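Abietadiene synthase, chloroplastic (PDB 3S9V) is a chloroplast enzyme of the terpene synthase family from grand fir, Abies grandis, largely alpha-helical and carrying a metal-binding domain. Local coordinates at residues A[196-201]-A[354-359]. Residues are numbered along the deposited sequence; the frame is centred on the assembly and turned at random.
Sequences YALPTT and CFLGQT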
loop_
_atom_site.group_PDB
_atom_site.type_symbol
_atom_site.label_atom_id
_atom_site.label_comp_id
_atom_site.label_asym_id
_atom_site.label_seq_id
_atom_site.Cartn_x
_atom_site.Cartn_y
_atom_site.Cartn_z
ATOM N N TYR A 196 27.360 4.327 -22.008
ATOM C CA TYR A 196 26.991 3.993 -23.382
ATOM C C TYR A 196 26.423 2.597 -23.604
ATOM O O TYR A 196 25.796 2.344 -24.627
ATOM C CB TYR A 196 28.197 4.160 -24.309
ATOM C CG TYR A 196 28.775 5.554 -24.358
ATOM C CD1 TYR A 196 30.081 5.797 -23.941
ATOM C CD2 TYR A 196 28.030 6.625 -24.845
ATOM C CE1 TYR A 196 30.634 7.072 -24.008
ATOM C CE2 TYR A 196 28.576 7.908 -24.918
ATOM C CZ TYR A 196 29.882 8.121 -24.495
ATOM O OH TYR A 196 30.444 9.380 -24.561
ATOM N N ALA A 197 26.645 1.695 -22.659
ATOM C CA ALA A 197 26.178 0.312 -22.780
ATOM C C ALA A 197 24.663 0.161 -22.837
ATOM O O ALA A 197 24.131 -0.495 -23.734
ATOM C CB ALA A 197 26.727 -0.521 -21.624
ATOM N N LEU A 198 23.980 0.768 -21.869
ATOM C CA LEU A 198 22.525 0.698 -21.767
ATOM C C LEU A 198 21.964 2.049 -21.358
ATOM O O LEU A 198 22.687 2.896 -20.838
ATOM C CB LEU A 198 22.127 -0.320 -20.699
ATOM C CG LEU A 198 22.769 -1.704 -20.773
ATOM C CD1 LEU A 198 22.414 -2.507 -19.521
ATOM C CD2 LEU A 198 22.295 -2.407 -22.028
ATOM N N PRO A 199 20.661 2.274 -21.599
ATOM C CA PRO A 199 20.080 3.560 -21.209
ATOM C C PRO A 199 20.155 3.644 -19.684
ATOM O O PRO A 199 19.894 2.658 -18.995
ATOM C CB PRO A 199 18.638 3.457 -21.708
ATOM C CG PRO A 199 18.731 2.491 -22.872
ATOM C CD PRO A 199 19.690 1.452 -22.347
ATOM N N THR A 200 20.538 4.799 -19.155
ATOM C CA THR A 200 20.626 4.967 -17.709
ATOM C C THR A 200 20.086 6.341 -17.375
ATOM O O THR A 200 19.886 7.152 -18.276
ATOM C CB THR A 200 22.082 4.871 -17.203
ATOM O OG1 THR A 200 22.841 5.967 -17.729
ATOM C CG2 THR A 200 22.720 3.552 -17.640
ATOM N N THR A 201 19.863 6.619 -16.093
ATOM C CA THR A 201 19.327 7.921 -15.715
ATOM C C THR A 201 20.261 9.094 -16.037
ATOM O O THR A 201 19.877 10.253 -15.891
ATOM C CB THR A 201 18.920 7.953 -14.232
ATOM O OG1 THR A 201 20.055 7.688 -13.405
ATOM C CG2 THR A 201 17.838 6.905 -13.968
ATOM N N CYS A 354 16.767 1.142 -7.036
ATOM C CA CYS A 354 15.729 1.656 -7.918
ATOM C C CYS A 354 15.985 1.421 -9.411
ATOM O O CYS A 354 15.042 1.314 -10.202
ATOM C CB CYS A 354 15.508 3.149 -7.638
ATOM S SG CYS A 354 13.894 3.793 -8.173
ATOM N N PHE A 355 17.253 1.332 -9.800
ATOM C CA PHE A 355 17.593 1.098 -11.200
ATOM C C PHE A 355 18.653 0.019 -11.371
ATOM O O PHE A 355 19.514 -0.156 -10.515
ATOM C CB PHE A 355 18.083 2.390 -11.859
ATOM C CG PHE A 355 17.037 3.464 -11.935
ATOM C CD1 PHE A 355 16.971 4.462 -10.967
ATOM C CD2 PHE A 355 16.104 3.467 -12.965
ATOM C CE1 PHE A 355 15.989 5.454 -11.025
ATOM C CE2 PHE A 355 15.116 4.454 -13.032
ATOM C CZ PHE A 355 15.061 5.449 -12.059
ATOM N N LEU A 356 18.579 -0.714 -12.476
ATOM C CA LEU A 356 19.557 -1.757 -12.746
ATOM C C LEU A 356 20.920 -1.085 -12.911
ATOM O O LEU A 356 21.031 -0.036 -13.549
ATOM C CB LEU A 356 19.174 -2.528 -14.022
ATOM C CG LEU A 356 20.113 -3.639 -14.524
ATOM C CD1 LEU A 356 19.346 -4.596 -15.419
ATOM C CD2 LEU A 356 21.286 -3.044 -15.292
ATOM N N GLY A 357 21.945 -1.672 -12.305
ATOM C CA GLY A 357 23.287 -1.126 -12.421
ATOM C C GLY A 357 23.601 0.163 -11.680
ATOM O O GLY A 357 24.580 0.832 -12.009
ATOM N N GLN A 358 22.789 0.521 -10.692
ATOM C CA GLN A 358 23.026 1.733 -9.912
ATOM C C GLN A 358 22.859 1.439 -8.432
ATOM O O GLN A 358 22.289 0.415 -8.065
ATOM C CB GLN A 358 22.058 2.835 -10.330
ATOM C CG GLN A 358 22.347 3.428 -11.692
ATOM C CD GLN A 358 21.401 4.560 -12.033
ATOM O OE1 GLN A 358 21.125 5.424 -11.195
ATOM N NE2 GLN A 358 20.905 4.569 -13.269
ATOM N N THR A 359 23.355 2.338 -7.588
ATOM C CA THR A 359 23.275 2.180 -6.133
ATOM C C THR A 359 22.209 3.094 -5.541
ATOM O O THR A 359 22.032 3.154 -4.323
ATOM C CB THR A 359 24.635 2.519 -5.465
ATOM O OG1 THR A 359 25.648 1.649 -5.982
ATOM C CG2 THR A 359 24.561 2.341 -3.951
#
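Thr201 meets the 354-359 loop with both branches of its side chain, the methyl resting on Phe355 and the hydroxyl on Gln358. CG2 of Thr201 sits squarely over one face of the Phe355 ring, 3.6 Å from the centroid and 9° off the normal, a CH-pi contact in which all six ring carbons are almost equally near. OG1 of Thr201 is tucked between its own N and C (chi1 60°), and from there it accepts a hydrogen bond from NE2 of Gln358 (3.2 Å). The bond is bent, 140° at the hydrogen, although OG1 lies close to the amide plane. Gln358 delivers its amide on an extended chain, and NE2 also passes 4.1 Å from CB of Thr200. Phe355 and Gln358 are the ends of a type II beta turn, closed by a weak bond from Gln358 N to Phe355 O; Gly357 has the positive phi of its third position. The turn thus presents both groups to one threonine. Farther out, CD1 of Leu198 and CD2 of Leu356 touch loosely at 4.4 Å. This is a small surface contact in an alpha-helical terpene synthase: the chain leaving helix 192-197 meets a beta turn of the N-terminal terpene synthase family region, in the connection between helices 320-332 and 363-373.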